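Long-range contacts in flavodoxin (Bacillus cereus, PDB 6FSG), which carries electrons on a bound flavin mononucleotide and probably serves as a low-potential electron donor to a number of redox enzymes: residues V4-S9 with S44-Y49; D19-V24 with L136-E141; D70-M75 with D103-K108; G82-V87 with G113-L118. All coordinates share one frame; numbering follows the deposited sequence. Where two conformers were deposited one is given.

Interaction 1 of 4, residues V4-S9 with S44-Y49; sequences VMIFAS and SILEQY. With FMN (flavin mononucleotide), chain B.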
loop_
_atom_site.group_PDB
_atom_site.type_symbol
_atom_site.label_atom_id
_atom_site.label_comp_id
_atom_site.label_asym_id
_atom_site.label_seq_id
_atom_site.Cartn_x
_atom_site.Cartn_y
_atom_site.Cartn_z
ATOM N N VAL A 4 0.832 -4.631 -8.790
ATOM C CA VAL A 4 1.928 -4.820 -7.849
ATOM C C VAL A 4 1.525 -4.276 -6.487
ATOM O O VAL A 4 0.865 -3.234 -6.385
ATOM C CB VAL A 4 3.241 -4.175 -8.356
ATOM C CG1 VAL A 4 3.128 -2.653 -8.453
ATOM C CG2 VAL A 4 4.434 -4.601 -7.476
ATOM N N MET A 5 1.927 -4.994 -5.440
ATOM C CA MET A 5 1.771 -4.556 -4.060
ATOM C C MET A 5 3.143 -4.591 -3.403
ATOM O O MET A 5 3.832 -5.614 -3.453
ATOM C CB MET A 5 0.816 -5.479 -3.285
ATOM C CG MET A 5 0.624 -5.099 -1.821
ATOM S SD MET A 5 -0.357 -6.252 -0.847
ATOM C CE MET A 5 -2.005 -5.940 -1.474
ATOM N N ILE A 6 3.526 -3.495 -2.761
ATOM C CA ILE A 6 4.763 -3.447 -1.991
ATOM C C ILE A 6 4.413 -3.055 -0.570
ATOM O O ILE A 6 3.846 -1.980 -0.337
ATOM C CB ILE A 6 5.798 -2.492 -2.599
ATOM C CG1 ILE A 6 6.175 -2.999 -3.991
ATOM C CG2 ILE A 6 7.018 -2.382 -1.685
ATOM C CD1 ILE A 6 7.025 -2.056 -4.763
ATOM N N PHE A 7 4.760 -3.912 0.378
ATOM C CA PHE A 7 4.394 -3.698 1.775
ATOM C C PHE A 7 5.611 -3.768 2.692
ATOM O O PHE A 7 6.628 -4.403 2.383
ATOM C CB PHE A 7 3.320 -4.694 2.267
ATOM C CG PHE A 7 3.867 -6.055 2.543
ATOM C CD1 PHE A 7 4.006 -6.982 1.520
ATOM C CD2 PHE A 7 4.300 -6.393 3.815
ATOM C CE1 PHE A 7 4.559 -8.237 1.767
ATOM C CE2 PHE A 7 4.840 -7.636 4.068
ATOM C CZ PHE A 7 4.972 -8.562 3.047
ATOM N N ALA A 8 5.471 -3.102 3.839
ATOM C CA ALA A 8 6.423 -3.178 4.937
ATOM C C ALA A 8 5.706 -3.668 6.183
ATOM O O ALA A 8 4.615 -3.184 6.502
ATOM C CB ALA A 8 7.010 -1.806 5.238
ATOM N N SER A 9 6.319 -4.621 6.883
ATOM C CA SER A 9 5.761 -5.134 8.130
ATOM C C SER A 9 6.890 -5.624 9.026
ATOM O O SER A 9 7.696 -6.468 8.616
ATOM C CB SER A 9 4.765 -6.270 7.872
ATOM O OG SER A 9 4.035 -6.602 9.040
ATOM N N SER A 44 11.428 1.929 -9.790
ATOM C CA SER A 44 11.126 1.949 -11.218
ATOM C C SER A 44 10.152 0.850 -11.622
ATOM O O SER A 44 9.481 0.980 -12.652
ATOM C CB SER A 44 12.403 1.827 -12.057
ATOM O OG SER A 44 13.116 0.639 -11.770
ATOM N N ILE A 45 10.049 -0.232 -10.844
ATOM C CA ILE A 45 9.142 -1.304 -11.248
ATOM C C ILE A 45 7.691 -0.836 -11.249
ATOM O O ILE A 45 6.862 -1.377 -11.990
ATOM C CB ILE A 45 9.330 -2.622 -10.462
ATOM C CG1 ILE A 45 8.794 -2.526 -9.035
ATOM C CG2 ILE A 45 10.787 -3.040 -10.499
ATOM C CD1 ILE A 45 8.931 -3.833 -8.270
ATOM N N LEU A 46 7.358 0.180 -10.442
ATOM C CA LEU A 46 5.981 0.658 -10.400
ATOM C C LEU A 46 5.499 1.152 -11.757
ATOM O O LEU A 46 4.288 1.167 -12.007
ATOM C CB LEU A 46 5.817 1.787 -9.390
ATOM C CG LEU A 46 6.117 1.448 -7.935
ATOM C CD1 LEU A 46 5.764 2.620 -7.061
ATOM C CD2 LEU A 46 5.393 0.195 -7.448
ATOM N N GLU A 47 6.417 1.565 -12.634
ATOM C CA GLU A 47 6.019 2.032 -13.956
ATOM C C GLU A 47 5.491 0.914 -14.841
ATOM O O GLU A 47 4.881 1.194 -15.881
ATOM C CB GLU A 47 7.219 2.686 -14.638
ATOM C CG GLU A 47 7.621 3.985 -13.990
ATOM C CD GLU A 47 8.798 4.654 -14.662
ATOM O OE1 GLU A 47 9.664 3.954 -15.228
ATOM O OE2 GLU A 47 8.861 5.895 -14.606
ATOM N N GLN A 48 5.713 -0.336 -14.465
ATOM C CA GLN A 48 5.417 -1.459 -15.340
ATOM C C GLN A 48 4.127 -2.172 -14.988
ATOM O O GLN A 48 3.838 -3.219 -15.569
ATOM C CB GLN A 48 6.602 -2.411 -15.335
ATOM C CG GLN A 48 7.720 -1.791 -16.139
ATOM C CD GLN A 48 9.077 -2.270 -15.742
ATOM O OE1 GLN A 48 9.666 -1.776 -14.788
ATOM N NE2 GLN A 48 9.595 -3.231 -16.479
ATOM N N TYR A 49 3.326 -1.602 -14.091
ATOM C CA TYR A 49 2.097 -2.216 -13.611
ATOM C C TYR A 49 0.910 -1.285 -13.812
ATOM O O TYR A 49 1.053 -0.063 -13.817
ATOM C CB TYR A 49 2.251 -2.574 -12.136
ATOM C CG TYR A 49 3.207 -3.715 -11.963
ATOM C CD1 TYR A 49 2.767 -5.026 -12.039
ATOM C CD2 TYR A 49 4.556 -3.486 -11.776
ATOM C CE1 TYR A 49 3.644 -6.076 -11.902
ATOM C CE2 TYR A 49 5.441 -4.526 -11.636
ATOM C CZ TYR A 49 4.984 -5.824 -11.704
ATOM O OH TYR A 49 5.857 -6.885 -11.570
HETATM N N1 FMN B . 2.227 4.126 14.797
HETATM C C2 FMN B . 1.594 5.257 14.380
HETATM O O2 FMN B . 0.447 5.114 13.965
HETATM N N3 FMN B . 2.263 6.474 14.387
HETATM C C4 FMN B . 3.591 6.580 14.761
HETATM O O4 FMN B . 4.133 7.709 14.727
HETATM C C4A FMN B . 4.237 5.392 15.177
HETATM N N5 FMN B . 5.564 5.359 15.581
HETATM C C5A FMN B . 6.163 4.168 15.976
HETATM C C6 FMN B . 7.487 4.144 16.432
HETATM C C7 FMN B . 8.080 2.960 16.882
HETATM C C7M FMN B . 9.518 2.957 17.355
HETATM C C8 FMN B . 7.294 1.800 16.912
HETATM C C8M FMN B . 7.843 0.491 17.402
HETATM C C9 FMN B . 5.966 1.831 16.501
HETATM C C9A FMN B . 5.397 3.003 16.034
HETATM N N10 FMN B . 4.090 2.992 15.593
HETATM C C10 FMN B . 3.526 4.184 15.196
HETATM C "C1'" FMN B . 3.226 1.752 15.676
HETATM C "C2'" FMN B . 3.339 0.728 14.555
HETATM O "O2'" FMN B . 3.112 1.333 13.308
HETATM C "C3'" FMN B . 2.280 -0.348 14.836
HETATM O "O3'" FMN B . 2.749 -1.159 15.882
HETATM C "C4'" FMN B . 1.939 -1.268 13.656
HETATM O "O4'" FMN B . 0.950 -2.229 14.026
HETATM C "C5'" FMN B . 3.154 -2.022 13.139
HETATM O "O5'" FMN B . 2.741 -2.670 11.950
HETATM P P FMN B . 3.513 -3.997 11.584
HETATM O O1P FMN B . 3.151 -4.329 10.163
HETATM O O2P FMN B . 3.024 -5.079 12.492
HETATM O O3P FMN B . 4.984 -3.738 11.772
#

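Interaction 2 of 4, residues D19-V24 with L136-E141; sequences DHIAGV and LQFGAE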
loop_
_atom_site.group_PDB
_atom_site.type_symbol
_atom_site.label_atom_id
_atom_site.label_comp_id
_atom_site.label_asym_id
_atom_site.label_seq_id
_atom_site.Cartn_x
_atom_site.Cartn_y
_atom_site.Cartn_z
ATOM N N ASP A 19 -1.764 -9.730 2.850
ATOM C CA ASP A 19 -2.128 -11.058 2.380
ATOM C C ASP A 19 -3.629 -11.173 2.130
ATOM O O ASP A 19 -4.043 -11.822 1.166
ATOM C CB ASP A 19 -1.652 -12.127 3.362
ATOM C CG ASP A 19 -0.140 -12.268 3.389
ATOM O OD1 ASP A 19 0.524 -11.822 2.433
ATOM O OD2 ASP A 19 0.380 -12.836 4.367
ATOM N N HIS A 20 -4.460 -10.584 3.004
ATOM C CA HIS A 20 -5.903 -10.577 2.764
ATOM C C HIS A 20 -6.237 -9.831 1.473
ATOM O O HIS A 20 -6.954 -10.345 0.606
ATOM C CB HIS A 20 -6.662 -9.915 3.926
ATOM C CG HIS A 20 -6.799 -10.763 5.157
ATOM N ND1 HIS A 20 -7.300 -12.047 5.140
ATOM C CD2 HIS A 20 -6.534 -10.483 6.456
ATOM C CE1 HIS A 20 -7.307 -12.532 6.369
ATOM N NE2 HIS A 20 -6.849 -11.602 7.188
ATOM N N ILE A 21 -5.766 -8.585 1.351
ATOM C CA ILE A 21 -6.076 -7.782 0.171
ATOM C C ILE A 21 -5.640 -8.502 -1.100
ATOM O O ILE A 21 -6.385 -8.564 -2.085
ATOM C CB ILE A 21 -5.438 -6.384 0.300
ATOM C CG1 ILE A 21 -6.057 -5.611 1.471
ATOM C CG2 ILE A 21 -5.565 -5.586 -0.996
ATOM C CD1 ILE A 21 -5.252 -4.384 1.898
ATOM N N ALA A 22 -4.421 -9.052 -1.104
ATOM C CA ALA A 22 -3.934 -9.744 -2.294
ATOM C C ALA A 22 -4.741 -11.010 -2.578
ATOM O O ALA A 22 -5.037 -11.316 -3.742
ATOM C CB ALA A 22 -2.453 -10.072 -2.119
ATOM N N GLY A 23 -5.113 -11.754 -1.530
ATOM C CA GLY A 23 -5.883 -12.973 -1.730
ATOM C C GLY A 23 -7.241 -12.702 -2.347
ATOM O O GLY A 23 -7.712 -13.463 -3.193
ATOM N N VAL A 24 -7.881 -11.604 -1.939
ATOM C CA VAL A 24 -9.147 -11.190 -2.536
ATOM C C VAL A 24 -8.948 -10.818 -4.003
ATOM O O VAL A 24 -9.694 -11.265 -4.878
ATOM C CB VAL A 24 -9.762 -10.034 -1.724
ATOM C CG1 VAL A 24 -10.921 -9.404 -2.469
ATOM C CG2 VAL A 24 -10.164 -10.533 -0.344
ATOM N N LEU A 136 -11.151 -6.791 2.744
ATOM C CA LEU A 136 -11.877 -7.376 1.619
ATOM C C LEU A 136 -12.568 -6.301 0.787
ATOM O O LEU A 136 -12.543 -6.353 -0.448
ATOM C CB LEU A 136 -12.887 -8.399 2.148
ATOM C CG LEU A 136 -14.072 -8.779 1.261
ATOM C CD1 LEU A 136 -13.606 -9.364 -0.062
ATOM C CD2 LEU A 136 -14.986 -9.774 1.981
ATOM N N GLN A 137 -13.174 -5.308 1.438
ATOM C CA GLN A 137 -13.821 -4.223 0.703
ATOM C C GLN A 137 -12.805 -3.360 -0.048
ATOM O O GLN A 137 -13.069 -2.918 -1.173
ATOM C CB GLN A 137 -14.648 -3.369 1.657
ATOM C CG GLN A 137 -15.965 -3.978 2.026
ATOM C CD GLN A 137 -16.871 -4.184 0.822
ATOM O OE1 GLN A 137 -16.956 -3.338 -0.070
ATOM N NE2 GLN A 137 -17.551 -5.321 0.792
ATOM N N PHE A 138 -11.638 -3.117 0.553
ATOM C CA PHE A 138 -10.561 -2.387 -0.124
ATOM C C PHE A 138 -10.147 -3.090 -1.414
ATOM O O PHE A 138 -10.070 -2.462 -2.477
ATOM C CB PHE A 138 -9.405 -2.279 0.875
ATOM C CG PHE A 138 -8.201 -1.479 0.422
ATOM C CD1 PHE A 138 -7.205 -2.064 -0.345
ATOM C CD2 PHE A 138 -8.005 -0.191 0.879
ATOM C CE1 PHE A 138 -6.068 -1.373 -0.697
ATOM C CE2 PHE A 138 -6.866 0.518 0.523
ATOM C CZ PHE A 138 -5.891 -0.089 -0.258
ATOM N N GLY A 139 -9.890 -4.398 -1.353
ATOM C CA GLY A 139 -9.530 -5.120 -2.563
ATOM C C GLY A 139 -10.635 -5.115 -3.603
ATOM O O GLY A 139 -10.377 -4.914 -4.793
ATOM N N ALA A 140 -11.881 -5.330 -3.169
ATOM C CA ALA A 140 -13.009 -5.349 -4.095
ATOM C C ALA A 140 -13.220 -3.988 -4.746
ATOM O O ALA A 140 -13.487 -3.903 -5.948
ATOM C CB ALA A 140 -14.278 -5.754 -3.349
ATOM N N GLU A 141 -13.120 -2.906 -3.970
ATOM C CA GLU A 141 -13.307 -1.576 -4.543
ATOM C C GLU A 141 -12.149 -1.204 -5.465
ATOM O O GLU A 141 -12.353 -0.535 -6.486
ATOM C CB GLU A 141 -13.497 -0.543 -3.431
ATOM C CG GLU A 141 -14.834 -0.665 -2.708
ATOM C CD GLU A 141 -15.985 -0.293 -3.606
ATOM O OE1 GLU A 141 -15.923 0.812 -4.178
ATOM O OE2 GLU A 141 -16.921 -1.105 -3.765
#

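Interaction 3 of 4, residues D70-M75 with D103-K108; sequences DFYDAM and DILIEK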
loop_
_atom_site.group_PDB
_atom_site.type_symbol
_atom_site.label_atom_id
_atom_site.label_comp_id
_atom_site.label_asym_id
_atom_site.label_seq_id
_atom_site.Cartn_x
_atom_site.Cartn_y
_atom_site.Cartn_z
ATOM N N ASP A 70 14.767 4.590 0.917
ATOM C CA ASP A 70 15.423 4.656 -0.387
ATOM C C ASP A 70 14.401 4.581 -1.515
ATOM O O ASP A 70 14.489 5.329 -2.493
ATOM C CB ASP A 70 16.463 3.548 -0.546
ATOM C CG ASP A 70 17.687 3.757 0.328
ATOM O OD1 ASP A 70 17.905 4.885 0.829
ATOM O OD2 ASP A 70 18.451 2.781 0.489
ATOM N N PHE A 71 13.421 3.681 -1.392
ATOM C CA PHE A 71 12.359 3.561 -2.392
ATOM C C PHE A 71 11.597 4.872 -2.535
ATOM O O PHE A 71 11.316 5.325 -3.653
ATOM C CB PHE A 71 11.435 2.434 -1.931
ATOM C CG PHE A 71 10.340 2.052 -2.899
ATOM C CD1 PHE A 71 9.147 2.774 -2.954
ATOM C CD2 PHE A 71 10.472 0.926 -3.700
ATOM C CE1 PHE A 71 8.120 2.395 -3.804
ATOM C CE2 PHE A 71 9.447 0.539 -4.540
ATOM C CZ PHE A 71 8.272 1.284 -4.604
ATOM N N TYR A 72 11.269 5.501 -1.406
ATOM C CA TYR A 72 10.545 6.767 -1.404
ATOM C C TYR A 72 11.322 7.850 -2.139
ATOM O O TYR A 72 10.743 8.610 -2.924
ATOM C CB TYR A 72 10.260 7.150 0.048
ATOM C CG TYR A 72 9.530 8.455 0.266
ATOM C CD1 TYR A 72 8.171 8.574 0.001
ATOM C CD2 TYR A 72 10.198 9.560 0.773
ATOM C CE1 TYR A 72 7.504 9.761 0.224
ATOM C CE2 TYR A 72 9.540 10.743 0.994
ATOM C CZ TYR A 72 8.197 10.847 0.721
ATOM O OH TYR A 72 7.572 12.054 0.964
ATOM N N ASP A 73 12.625 7.964 -1.871
ATOM C CA ASP A 73 13.453 8.894 -2.632
ATOM C C ASP A 73 13.355 8.602 -4.125
ATOM O O ASP A 73 13.107 9.503 -4.935
ATOM C CB ASP A 73 14.906 8.798 -2.160
ATOM C CG ASP A 73 15.111 9.344 -0.754
ATOM O OD1 ASP A 73 14.209 10.032 -0.227
ATOM O OD2 ASP A 73 16.194 9.091 -0.183
ATOM N N ALA A 74 13.520 7.331 -4.504
ATOM C CA ALA A 74 13.547 6.952 -5.912
ATOM C C ALA A 74 12.216 7.207 -6.608
ATOM O O ALA A 74 12.189 7.318 -7.841
ATOM C CB ALA A 74 13.978 5.485 -6.037
ATOM N N MET A 75 11.128 7.362 -5.849
ATOM C CA MET A 75 9.841 7.650 -6.467
ATOM C C MET A 75 9.817 9.029 -7.117
ATOM O O MET A 75 8.974 9.271 -7.984
ATOM C CB MET A 75 8.698 7.521 -5.450
ATOM C CG MET A 75 8.382 6.094 -4.991
ATOM S SD MET A 75 7.074 6.028 -3.755
ATOM C CE MET A 75 5.610 6.251 -4.765
ATOM N N ASP A 103 -0.594 8.381 4.746
ATOM C CA ASP A 103 -0.819 9.692 4.146
ATOM C C ASP A 103 0.395 10.166 3.347
ATOM O O ASP A 103 0.239 10.777 2.280
ATOM C CB ASP A 103 -1.167 10.668 5.266
ATOM C CG ASP A 103 -2.407 10.250 6.028
ATOM O OD1 ASP A 103 -3.491 10.205 5.406
ATOM O OD2 ASP A 103 -2.277 9.935 7.227
ATOM N N ILE A 104 1.609 9.877 3.835
ATOM C CA ILE A 104 2.838 10.260 3.133
ATOM C C ILE A 104 2.945 9.529 1.797
ATOM O O ILE A 104 3.291 10.123 0.764
ATOM C CB ILE A 104 4.068 9.978 4.026
ATOM C CG1 ILE A 104 4.086 10.927 5.233
ATOM C CG2 ILE A 104 5.369 10.084 3.218
ATOM C CD1 ILE A 104 5.008 10.487 6.377
ATOM N N LEU A 105 2.679 8.218 1.799
ATOM C CA LEU A 105 2.771 7.457 0.555
ATOM C C LEU A 105 1.689 7.875 -0.437
ATOM O O LEU A 105 1.952 7.967 -1.644
ATOM C CB LEU A 105 2.739 5.956 0.833
ATOM C CG LEU A 105 3.990 5.428 1.542
ATOM C CD1 LEU A 105 3.853 3.957 1.870
ATOM C CD2 LEU A 105 5.258 5.676 0.731
ATOM N N ILE A 106 0.472 8.154 0.048
ATOM C CA ILE A 106 -0.570 8.677 -0.837
ATOM C C ILE A 106 -0.097 9.954 -1.520
ATOM O O ILE A 106 -0.240 10.125 -2.736
ATOM C CB ILE A 106 -1.899 8.873 -0.078
ATOM C CG1 ILE A 106 -2.573 7.510 0.174
ATOM C CG2 ILE A 106 -2.826 9.833 -0.854
ATOM C CD1 ILE A 106 -3.808 7.597 1.044
ATOM N N GLU A 107 0.450 10.888 -0.739
ATOM C CA GLU A 107 0.921 12.148 -1.307
ATOM C C GLU A 107 1.932 11.916 -2.425
ATOM O O GLU A 107 1.884 12.583 -3.467
ATOM C CB GLU A 107 1.525 13.009 -0.195
ATOM C CG GLU A 107 2.152 14.319 -0.619
ATOM C CD GLU A 107 2.848 14.987 0.548
ATOM O OE1 GLU A 107 3.974 14.577 0.908
ATOM O OE2 GLU A 107 2.240 15.888 1.143
ATOM N N LYS A 108 2.892 11.014 -2.213
ATOM C CA LYS A 108 3.926 10.793 -3.224
ATOM C C LYS A 108 3.338 10.183 -4.495
ATOM O O LYS A 108 3.691 10.586 -5.608
ATOM C CB LYS A 108 5.051 9.934 -2.643
ATOM C CG LYS A 108 6.288 9.795 -3.546
ATOM C CD LYS A 108 6.927 11.140 -3.933
ATOM C CE LYS A 108 7.445 11.898 -2.712
ATOM N NZ LYS A 108 8.126 13.158 -3.103
HETATM O O HOH W 1 5.067 12.250 0.265
HETATM O O HOH W 2 10.706 11.409 -2.249
HETATM O O HOH W 3 8.715 14.341 -0.542
#

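Interaction 4 of 4, residues G82-V87 with G113-L118; sequences GKKAAV and GAAVVL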
loop_
_atom_site.group_PDB
_atom_site.type_symbol
_atom_site.label_atom_id
_atom_site.label_comp_id
_atom_site.label_asym_id
_atom_site.label_seq_id
_atom_site.Cartn_x
_atom_site.Cartn_y
_atom_site.Cartn_z
ATOM N N GLY A 82 -1.699 7.779 -15.230
ATOM C CA GLY A 82 -2.596 6.759 -15.712
ATOM C C GLY A 82 -2.819 5.583 -14.777
ATOM O O GLY A 82 -3.843 4.905 -14.897
ATOM N N LYS A 83 -1.890 5.317 -13.859
ATOM C CA LYS A 83 -2.002 4.144 -13.005
ATOM C C LYS A 83 -3.060 4.378 -11.929
ATOM O O LYS A 83 -3.342 5.521 -11.549
ATOM C CB LYS A 83 -0.664 3.835 -12.327
ATOM C CG LYS A 83 0.559 3.894 -13.227
ATOM C CD LYS A 83 0.547 2.820 -14.278
ATOM C CE LYS A 83 1.952 2.605 -14.821
ATOM N NZ LYS A 83 1.922 1.683 -15.976
ATOM N N LYS A 84 -3.660 3.281 -11.453
ATOM C CA LYS A 84 -4.583 3.304 -10.321
ATOM C C LYS A 84 -3.819 2.875 -9.072
ATOM O O LYS A 84 -3.067 1.895 -9.116
ATOM C CB LYS A 84 -5.753 2.340 -10.527
ATOM C CG LYS A 84 -6.345 2.320 -11.923
ATOM C CD LYS A 84 -6.862 3.666 -12.362
ATOM C CE LYS A 84 -7.478 3.585 -13.770
ATOM N NZ LYS A 84 -6.442 3.562 -14.853
ATOM N N ALA A 85 -4.006 3.595 -7.963
ATOM C CA ALA A 85 -3.225 3.326 -6.760
ATOM C C ALA A 85 -4.050 3.450 -5.482
ATOM O O ALA A 85 -5.073 4.132 -5.429
ATOM C CB ALA A 85 -1.984 4.234 -6.694
ATOM N N ALA A 86 -3.553 2.805 -4.428
ATOM C CA ALA A 86 -4.169 2.875 -3.109
ATOM C C ALA A 86 -3.132 2.471 -2.067
ATOM O O ALA A 86 -2.127 1.833 -2.390
ATOM C CB ALA A 86 -5.388 1.950 -3.032
ATOM N N VAL A 87 -3.402 2.825 -0.805
ATOM C CA VAL A 87 -2.461 2.609 0.296
ATOM C C VAL A 87 -3.200 2.157 1.551
ATOM O O VAL A 87 -4.298 2.637 1.849
ATOM C CB VAL A 87 -1.675 3.907 0.579
ATOM C CG1 VAL A 87 -0.620 3.721 1.647
ATOM C CG2 VAL A 87 -1.004 4.424 -0.683
ATOM N N GLY A 113 1.646 11.325 -10.455
ATOM C CA GLY A 113 0.603 11.251 -11.462
ATOM C C GLY A 113 -0.365 10.093 -11.329
ATOM O O GLY A 113 -1.248 9.947 -12.187
ATOM N N ALA A 114 -0.242 9.272 -10.293
ATOM C CA ALA A 114 -1.164 8.164 -10.132
ATOM C C ALA A 114 -2.549 8.678 -9.765
ATOM O O ALA A 114 -2.702 9.719 -9.117
ATOM C CB ALA A 114 -0.679 7.213 -9.041
ATOM N N ALA A 115 -3.565 7.928 -10.174
ATOM C CA ALA A 115 -4.936 8.177 -9.741
ATOM C C ALA A 115 -5.150 7.371 -8.463
ATOM O O ALA A 115 -5.246 6.140 -8.510
ATOM C CB ALA A 115 -5.921 7.748 -10.823
ATOM N N VAL A 116 -5.174 8.047 -7.319
ATOM C CA VAL A 116 -5.420 7.375 -6.046
ATOM C C VAL A 116 -6.927 7.204 -5.926
ATOM O O VAL A 116 -7.671 8.191 -5.891
ATOM C CB VAL A 116 -4.825 8.169 -4.876
ATOM C CG1 VAL A 116 -5.211 7.555 -3.543
ATOM C CG2 VAL A 116 -3.303 8.254 -5.036
ATOM N N VAL A 117 -7.384 5.947 -5.922
ATOM C CA VAL A 117 -8.798 5.641 -6.136
ATOM C C VAL A 117 -9.547 5.277 -4.862
ATOM O O VAL A 117 -10.779 5.116 -4.910
ATOM C CB VAL A 117 -8.996 4.540 -7.203
ATOM C CG1 VAL A 117 -8.474 5.015 -8.549
ATOM C CG2 VAL A 117 -8.311 3.248 -6.791
ATOM N N LEU A 118 -8.848 5.139 -3.737
ATOM C CA LEU A 118 -9.454 4.851 -2.450
ATOM C C LEU A 118 -8.845 5.770 -1.403
ATOM O O LEU A 118 -7.690 6.193 -1.528
ATOM C CB LEU A 118 -9.201 3.394 -2.009
ATOM C CG LEU A 118 -9.674 2.306 -2.967
ATOM C CD1 LEU A 118 -9.236 0.937 -2.480
ATOM C CD2 LEU A 118 -11.185 2.322 -3.181
HETATM O O HOH W 4 -5.800 4.427 -0.538
#

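Interaction 1 of 4, residues V4-S9 with S44-Y49
V4 sets its CG1 in the crowded position between backbone N and carbonyl carbon (chi1 65°), while Y49 swings CG away from its own carbonyl carbon (chi1 -70°), and the two side chains meet at about a right angle. The setting is the flavodoxin fold, whose parallel sheet carries strand 2-7 at an inner position; the 3-10 segment 44-48 and Y49, in the connection leading to strand 51-55, pack against it. In this worked example, then, the cover over the strand includes a 3-10 segment and a tyrosine ring. V4 CB stands over the centre of the Y49 ring, 3.6 Å from the centroid and 11° off the ring normal, a CH-pi contact. V4 CG1 lies against Y49 CG and CD2. Y49 is fixed at its far end too, where OH is hydrogen-bonded to E33. Along the strand, alternate residues V4 and I6 face the 3-10 segment, and L46 CD2 touches both, 3.8 Å from V4 CG1 and 3.9 Å from I6 CD1. I45 CD1 touches I6 CD1 more loosely. I52 and L54 of strand 51-55 continue this apolar layer. The same stretch of chain ends beyond the strand at the cofactor, and S9 OG donates a hydrogen bond to the FMN phosphate oxygen O1P at 2.7 Å.

Interaction 2 of 4, residues D19-V24 with L136-E141
I21 and V24 of helix 13-26 meet L136, F138 and G139 of helix 129-144 through apolar contacts, a worked example of two helices on one face of an alpha/beta sandwich approaching closely where a glycine sits. Aliphatic packing forms the outer half. V24 and L136 cross at about a right angle, and both methyls of V24 close on one L136 methyl, CG1 lying 3.6 Å from L136 CD1. In the conformer given, L136 CG anti to its backbone N (chi1 159°) starts the chain toward V24. The inner half is aliphatic to aromatic: I21 CD1 lies 3.8 Å from F138 CD1, and I21 CG2 approaches the same ring atom, the ring being met obliquely. Contact with backbone makes up the third kind. G139 CA is 4.3 Å from I21 CG2, and V24 CG1 reaches the peptide between G139 and A140, with A140 N at 4.2 Å. The absence of a side chain at G139, where a CB would lie close to V24 CG1 and I21 O, lets the backbones draw together, with I21 CA and G139 CA 5.1 Å apart; the local axes come within 8.2 Å at an angle of 41°. C135, one turn before G139, adds to the same face by touching I21 and H20. Beneath the pair lies the sheet: I21 rests on F88 of strand 84-91, and F138 spans A86 of that strand and L118 and L121 of strand 115-124.

Interaction 3 of 4, residues D70-M75 with D103-K108
Y72 and K108 meet between helix 69-74 and helix 100-111, whose local axes run 26° apart and no closer than 11.5 Å, a spacing that long side chains and water bridge. The Y72 side chain reaches across with CG anti to its backbone N (chi1 179°). Its CE1 lies 3.7 Å from I104 CG2, and L105 CD2 touches CD1 more distantly. The K108 and Y72 side chains cross at about a right angle, K108 CE 3.6 Å from Y72 CE1, the ring being met obliquely. Bends at chi2 and chi3 (57° and 63°) curl the lysine chain, while its CG packs 3.8 Å from M75 CE. The ammonium has its strongest partner in D76, with E111 as a second salt bridge. One water, in the ring plane at the edge, accepts from Y72 OH at 2.6 Å and donates to I104 O and, in the conformer given, to E107 OE1. Another donates to Y72 OH and accepts from K108 NZ, so the phenol and the ammonium share a solvent link. In this classic three-layer fold the two helices flank one side of the parallel sheet: L105 rests on V87 of strand 84-91, and L64, in the loop before helix 69-74, touches both Y72 and L105.

Interaction 4 of 4, residues G82-V87 with G113-L118
K83 O accepts the hydrogen bond of A115 N at 2.8 Å, the donor lying nearly along the C=O axis. Two more bonds extend the pairing of parallel strands 84-91 and 115-124: A85 N to A115 O at 2.9 Å, with the donor tilted 31° from the carbonyl plane, and V117 N to A85 O at 3.0 Å. A85 thus bonds through both N and O, the alternation expected of a parallel bridge, and V116 CA adds a CA-H...O contact to A85 O. Direct apolar contacts are few: A85 CB meets A114 CB, and A86 CB meets L118 CD1, each at 4.0 Å, while V117 CG2 lies near A85 O. Farther along, a water accepts from V87 N and lies 2.8 Å from L118 O where strand 115-124 is interrupted, before V87 pairs again with L121. Helix 100-111 joins the strands as a beta-alpha-beta unit, and G113 ends it in a Schellman motif. With alanines at 85 and 86, cohesion here probably rests largely on main-chain bonds, leaving A85 and A86 to accept helices 100-111 and 129-144 on opposite faces.

One general lesson is that chemistry follows place in the fold. Interaction 1 is the most buried, almost wholly apolar, and covers an inner strand; interaction 4 lies nearer the surface, at an outer strand, and depends on backbone bonds. Interactions 2 and 3 both pair helices and are partly buried, on opposite sides of the chain's centre, but the former is close and apolar, the latter wide and bridged by water. Shared elements tie them together: M5 CE of interaction 1 meets I21 of interaction 2, I6 meets F71 of interaction 3, and interaction 4 receives E141 CB of interaction 2 on L118 CD2 and I106 of interaction 3 on V87. K83 NZ reaches back to E47 O.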